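Local coordinates for N-terminal acetyltransferase B complex subunit MDM20 (Candida albicans, PDB 5K04) that serves as the non-catalytic, auxiliary subunit of the NatB N-terminal acetyltransferase complex, probably scaffolding the catalytic subunit NAT3 within its helical array, at the interface of chains A and B. Coordinates in Å, arbitrary orientation; residue numbers count along the deposited sequence, not the author numbering. Chains: chain A, Uncharacterized protein; chain B, N-terminal acetyltransferase B complex subunit NAT3.

Contact 1: the interface of chains A and B. Residues chain A 438-439, 471, 475; chain B 27-30.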
ATOM      1  N   ARG A 438      -7.174  -7.902   3.815  1.00 43.51           N
ATOM      2  CA  ARG A 438      -6.999  -7.514   5.201  1.00 48.56           C
ATOM      3  C   ARG A 438      -5.737  -6.675   5.315  1.00 41.84           C
ATOM      4  O   ARG A 438      -4.829  -6.762   4.481  1.00 22.50           O
ATOM      5  CB  ARG A 438      -6.939  -8.737   6.129  1.00 51.69           C
ATOM      6  CG  ARG A 438      -5.661  -9.533   6.018  1.00 50.27           C
ATOM      7  CD  ARG A 438      -5.628 -10.684   7.012  1.00 54.46           C
ATOM      8  NE  ARG A 438      -5.706 -10.227   8.394  1.00 59.36           N
ATOM      9  CZ  ARG A 438      -4.660  -9.889   9.145  1.00 66.19           C
ATOM     10  NH1 ARG A 438      -3.429  -9.954   8.653  1.00 74.51           N
ATOM     11  NH2 ARG A 438      -4.851  -9.477  10.395  1.00 61.16           N
ATOM     12  N   MET A 439      -5.710  -5.833   6.347  1.00 40.52           N
ATOM     13  CA  MET A 439      -4.534  -5.041   6.704  1.00 39.13           C
ATOM     14  C   MET A 439      -4.070  -4.232   5.486  1.00 40.82           C
ATOM     15  O   MET A 439      -4.882  -3.522   4.877  1.00 29.70           O
ATOM     16  CB  MET A 439      -3.507  -5.988   7.333  1.00 41.89           C
ATOM     17  CG  MET A 439      -3.883  -6.352   8.827  1.00 37.88           C
ATOM     18  SD  MET A 439      -4.028  -4.844   9.803  1.00 23.99           S
ATOM     19  CE  MET A 439      -4.975  -5.432  11.171  1.00 38.43           C
ATOM     20  N   THR A 471      -4.117   0.434  13.624  1.00 52.16           N
ATOM     21  CA  THR A 471      -3.203  -0.644  13.996  1.00 51.25           C
ATOM     22  C   THR A 471      -1.857  -0.519  13.277  1.00 41.08           C
ATOM     23  O   THR A 471      -0.793  -0.670  13.891  1.00 30.96           O
ATOM     24  CB  THR A 471      -3.882  -1.978  13.679  1.00 47.30           C
ATOM     25  OG1 THR A 471      -5.006  -2.145  14.553  1.00 42.31           O
ATOM     26  CG2 THR A 471      -2.914  -3.157  13.831  1.00 51.40           C
ATOM     27  N   GLU A 475       1.877  -0.097  14.769  1.00 46.78           N
ATOM     28  CA  GLU A 475       2.833  -1.170  14.522  1.00 46.40           C
ATOM     29  C   GLU A 475       4.092  -0.650  13.819  1.00 42.33           C
ATOM     30  O   GLU A 475       5.212  -1.035  14.182  1.00 25.97           O
ATOM     31  CB  GLU A 475       2.160  -2.296  13.728  1.00 41.72           C
ATOM     32  CG  GLU A 475       1.139  -3.100  14.561  1.00 40.46           C
ATOM     33  CD  GLU A 475       0.466  -4.260  13.796  1.00 42.52           C
ATOM     34  OE1 GLU A 475       0.468  -4.265  12.540  1.00 34.08           O
ATOM     35  OE2 GLU A 475      -0.054  -5.174  14.471  1.00 34.53           O
TER
ATOM     36  N   PHE B  27      -0.314 -10.751   6.378  1.00 51.24           N
ATOM     37  CA  PHE B  27      -0.132 -10.587   7.809  1.00 38.67           C
ATOM     38  C   PHE B  27      -0.185  -9.114   8.199  1.00 32.28           C
ATOM     39  O   PHE B  27      -0.201  -8.208   7.358  1.00 22.36           O
ATOM     40  CB  PHE B  27       1.204 -11.200   8.256  1.00 40.60           C
ATOM     41  CG  PHE B  27       1.348 -12.663   7.926  1.00 40.70           C
ATOM     42  CD1 PHE B  27       0.507 -13.608   8.503  1.00 45.89           C
ATOM     43  CD2 PHE B  27       2.330 -13.092   7.051  1.00 38.75           C
ATOM     44  CE1 PHE B  27       0.632 -14.961   8.204  1.00 46.48           C
ATOM     45  CE2 PHE B  27       2.459 -14.437   6.733  1.00 47.09           C
ATOM     46  CZ  PHE B  27       1.615 -15.377   7.316  1.00 49.51           C
ATOM     47  N   ASN B  28      -0.206  -8.889   9.511  1.00 40.12           N
ATOM     48  CA  ASN B  28      -0.042  -7.551  10.051  1.00 40.10           C
ATOM     49  C   ASN B  28       1.320  -6.982   9.668  1.00 33.31           C
ATOM     50  O   ASN B  28       2.312  -7.706   9.509  1.00 22.56           O
ATOM     51  CB  ASN B  28      -0.180  -7.565  11.577  1.00 48.68           C
ATOM     52  CG  ASN B  28      -1.616  -7.759  12.036  1.00 49.62           C
ATOM     53  OD1 ASN B  28      -2.334  -8.610  11.519  1.00 45.10           O
ATOM     54  ND2 ASN B  28      -2.039  -6.960  13.018  1.00 53.20           N
ATOM     55  N   VAL B  29       1.345  -5.659   9.524  1.00 41.50           N
ATOM     56  CA  VAL B  29       2.589  -4.897   9.417  1.00 44.77           C
ATOM     57  C   VAL B  29       3.620  -5.368  10.443  1.00 44.00           C
ATOM     58  O   VAL B  29       4.805  -5.545  10.125  1.00 30.63           O
ATOM     59  CB  VAL B  29       2.261  -3.401   9.562  1.00 44.07           C
ATOM     60  CG1 VAL B  29       3.509  -2.540   9.767  1.00 33.39           C
ATOM     61  CG2 VAL B  29       1.458  -2.942   8.350  1.00 43.36           C
ATOM     62  N   SER B  30       3.178  -5.604  11.683  1.00 42.80           N
ATOM     63  CA  SER B  30       4.111  -5.921  12.760  1.00 40.81           C
ATOM     64  C   SER B  30       4.785  -7.274  12.554  1.00 38.42           C
ATOM     65  O   SER B  30       5.934  -7.466  12.963  1.00 29.56           O
ATOM     66  CB  SER B  30       3.379  -5.904  14.094  1.00 39.56           C
ATOM     67  OG  SER B  30       2.390  -6.923  14.120  1.00 30.58           O
TER
HETATM   68  O   HOH W   1      -1.160  -4.317  10.665  1.00 20.26           O
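The guanidinium of A:Arg438 meets the backbone of chain B with its edge: the amide nitrogens of B:Phe27 and B:Asn28 lie in its plane, while one face carries CG of A:Met439, 3.4 Å above and displaced toward the rim. OD1 of B:Asn28 sits close to that plane, 5° out of it, and accepts a hydrogen bond from NH2 of A:Arg438 at 2.9 Å; NH1 adds a weak one. The amide plane is turned 29° from the guanidinium, and the donor is tilted 19° from the carbonyl plane. The side chain of A:Arg438 crosses that of B:Asn28 at about a right angle.

The other end of the amide serves A:Glu475 of helix 456-485. ND2 of B:Asn28 donates to OE2 on its syn side at 3.0 Å, close to straight. Both ends of the amide are thus bonded by chain A, which should restrict its rotation, and CE of A:Met439 packs 3.8 Å from ND2. The carboxylate in turn faces the start of helix 29-38, where a negative charge may interact favourably with the amino-terminal end of the helix dipole. The backbone N of B:Ser30 approaches OE1 from above the carboxylate plane at 3.1 Å, and OG of B:Ser30 makes a weak bond to OE2. A water molecule connects OE1 with the backbone N of B:Val29, lying 3.1 Å from that nitrogen.

Contact 2: the interface of chains A and B. Residues chain A 409, 413, 437, 441, 445; chain B 16, 19-20.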
ATOM      1  N   TYR A 409      -8.420 -14.340  -8.740  1.00 43.37           N
ATOM      2  CA  TYR A 409      -8.577 -12.991  -8.220  1.00 42.84           C
ATOM      3  C   TYR A 409      -8.699 -11.967  -9.343  1.00 40.77           C
ATOM      4  O   TYR A 409      -9.427 -10.978  -9.195  1.00 38.69           O
ATOM      5  CB  TYR A 409      -7.417 -12.658  -7.272  1.00 36.65           C
ATOM      6  CG  TYR A 409      -6.071 -12.432  -7.926  1.00 35.90           C
ATOM      7  CD1 TYR A 409      -5.767 -11.227  -8.550  1.00 39.60           C
ATOM      8  CD2 TYR A 409      -5.085 -13.407  -7.895  1.00 38.39           C
ATOM      9  CE1 TYR A 409      -4.527 -11.006  -9.144  1.00 45.79           C
ATOM     10  CE2 TYR A 409      -3.831 -13.194  -8.508  1.00 39.24           C
ATOM     11  CZ  TYR A 409      -3.562 -12.001  -9.127  1.00 44.21           C
ATOM     12  OH  TYR A 409      -2.326 -11.771  -9.707  1.00 43.67           O
ATOM     13  N   LEU A 413     -11.449  -9.078  -9.429  1.00 33.92           N
ATOM     14  CA  LEU A 413     -11.197  -7.639  -9.461  1.00 38.28           C
ATOM     15  C   LEU A 413     -11.952  -6.995 -10.609  1.00 38.39           C
ATOM     16  O   LEU A 413     -12.557  -5.929 -10.446  1.00 27.62           O
ATOM     17  CB  LEU A 413      -9.699  -7.359  -9.588  1.00 35.77           C
ATOM     18  CG  LEU A 413      -8.822  -7.829  -8.427  1.00 36.67           C
ATOM     19  CD1 LEU A 413      -7.367  -7.546  -8.715  1.00 29.90           C
ATOM     20  CD2 LEU A 413      -9.241  -7.163  -7.167  1.00 32.18           C
ATOM     21  N   ILE A 437      -9.273  -9.679   1.712  1.00 50.28           N
ATOM     22  CA  ILE A 437      -8.490  -8.460   1.869  1.00 42.75           C
ATOM     23  C   ILE A 437      -8.394  -8.123   3.343  1.00 42.08           C
ATOM     24  O   ILE A 437      -9.408  -8.035   4.046  1.00 31.90           O
ATOM     25  CB  ILE A 437      -9.138  -7.289   1.104  1.00 45.36           C
ATOM     26  CG1 ILE A 437      -9.260  -7.584  -0.385  1.00 51.44           C
ATOM     27  CG2 ILE A 437      -8.344  -6.020   1.299  1.00 47.20           C
ATOM     28  CD1 ILE A 437      -8.037  -8.142  -0.912  1.00 58.89           C
ATOM     29  N   GLN A 441      -3.585  -4.589   2.456  1.00 42.74           N
ATOM     30  CA  GLN A 441      -4.343  -4.676   1.210  1.00 39.09           C
ATOM     31  C   GLN A 441      -5.496  -3.673   1.172  1.00 34.48           C
ATOM     32  O   GLN A 441      -5.896  -3.243   0.086  1.00 22.21           O
ATOM     33  CB  GLN A 441      -4.856  -6.097   1.015  1.00 38.01           C
ATOM     34  CG  GLN A 441      -3.757  -7.149   0.966  1.00 34.05           C
ATOM     35  CD  GLN A 441      -4.310  -8.520   0.641  1.00 44.07           C
ATOM     36  OE1 GLN A 441      -5.161  -9.042   1.360  1.00 29.38           O
ATOM     37  NE2 GLN A 441      -3.857  -9.095  -0.466  1.00 46.43           N
ATOM     38  N   LEU A 445      -6.325  -1.545  -2.079  1.00 36.97           N
ATOM     39  CA  LEU A 445      -7.483  -2.084  -2.807  1.00 35.43           C
ATOM     40  C   LEU A 445      -8.826  -1.460  -2.428  1.00 34.84           C
ATOM     41  O   LEU A 445      -9.832  -1.719  -3.101  1.00 26.63           O
ATOM     42  CB  LEU A 445      -7.562  -3.609  -2.593  1.00 32.96           C
ATOM     43  CG  LEU A 445      -6.329  -4.329  -3.166  1.00 35.85           C
ATOM     44  CD1 LEU A 445      -6.342  -5.818  -2.836  1.00 34.63           C
ATOM     45  CD2 LEU A 445      -6.222  -4.083  -4.696  1.00 26.40           C
TER
ATOM     46  N   ASN B  16       0.192  -7.692  -4.162  1.00 41.37           N
ATOM     47  CA  ASN B  16      -1.146  -8.263  -4.298  1.00 42.58           C
ATOM     48  C   ASN B  16      -1.228  -9.397  -5.324  1.00 39.71           C
ATOM     49  O   ASN B  16      -1.974 -10.358  -5.068  1.00 29.95           O
ATOM     50  CB  ASN B  16      -2.147  -7.144  -4.597  1.00 37.62           C
ATOM     51  CG  ASN B  16      -2.384  -6.242  -3.387  1.00 37.36           C
ATOM     52  OD1 ASN B  16      -2.187  -6.656  -2.238  1.00 27.12           O
ATOM     53  ND2 ASN B  16      -2.814  -5.011  -3.641  1.00 36.24           N
ATOM     54  N   ASN B  19      -0.174 -12.053  -2.936  1.00 43.75           N
ATOM     55  CA  ASN B  19      -0.900 -12.176  -1.671  1.00 42.46           C
ATOM     56  C   ASN B  19      -2.416 -12.150  -1.827  1.00 40.66           C
ATOM     57  O   ASN B  19      -3.122 -12.230  -0.815  1.00 31.24           O
ATOM     58  CB  ASN B  19      -0.444 -11.081  -0.710  1.00 41.15           C
ATOM     59  CG  ASN B  19       0.871 -11.439  -0.001  1.00 45.03           C
ATOM     60  OD1 ASN B  19       1.581 -12.366  -0.406  1.00 28.93           O
ATOM     61  ND2 ASN B  19       1.190 -10.703   1.065  1.00 48.00           N
ATOM     62  N   LEU B  20      -2.931 -12.056  -3.056  1.00 49.25           N
ATOM     63  CA  LEU B  20      -4.349 -12.279  -3.299  1.00 45.07           C
ATOM     64  C   LEU B  20      -4.656 -13.741  -3.578  1.00 45.94           C
ATOM     65  O   LEU B  20      -5.837 -14.099  -3.689  1.00 31.04           O
ATOM     66  CB  LEU B  20      -4.851 -11.421  -4.467  1.00 38.09           C
ATOM     67  CG  LEU B  20      -5.044  -9.931  -4.176  1.00 38.77           C
ATOM     68  CD1 LEU B  20      -5.365  -9.113  -5.454  1.00 30.47           C
ATOM     69  CD2 LEU B  20      -6.140  -9.752  -3.145  1.00 37.54           C
TER
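Short helix 16-19 of the catalytic subunit and the residue that follows it, B:Leu20, pack against chain A between helix 409-419 and helix 440-445, with A:Ile437 from the segment before the latter. B:Leu20 is the apolar centre of the patch, with 68 Å² of its surface hidden by chain A. Its CB lies over one face of the A:Tyr409 ring, offset toward the rim, 3.8 Å from CG; the two side chains cross at about a right angle. Chi1 of 72° places CG of A:Tyr409 between its backbone N and carbonyl carbon, and chi2 of 79° turns a ring face toward the leucine.

The two methyl branches of B:Leu20 have different neighbours. CD1 stands 3.8 Å from CD1 of A:Tyr409 and meets CD1 of A:Leu413 tip to tip at 4.1 Å. CD2 turns to A:Ile437, whose CD1 is 3.3 Å away, a close apolar contact, and reaches CD1 of A:Leu445 at 4.0 Å.

Polar groups border this core. The side chains of A:Gln441 and B:Asn16 slide past each other in opposite directions, their amide planes 58° apart. NE2 of A:Gln441 makes weak hydrogen bonds to the backbone O of B:Asn19 at 3.2 Å and to OD1 of B:Asn16. ND2 of B:Asn16 instead lies against A:Leu445, 3.6 Å from CG, an apolar surface beside the amide. With weak polar bonds and many carbon contacts, the patch probably seats NAT3 on MDM20 mainly by shape, the leucine side chain fitting among residues from separate elements of the auxiliary subunit.

The C-alpha centres of contact 1 and contact 2 are about 15 Å apart, and the segment of chain A from A:Ile437 to A:Met439, with the helix 440-445 that follows, joins them: A:Ile437 and A:Gln441 serve contact 2, whereas the intervening A:Arg438 and A:Met439 serve contact 1. On chain B, the stretch from helix 16-19 to the start of helix 29-38 supplies both. Contact 1 is chiefly polar and directional, contact 2 chiefly apolar. Together they could set both position and orientation of the catalytic subunit, consistent with the two chains forming the NatB complex.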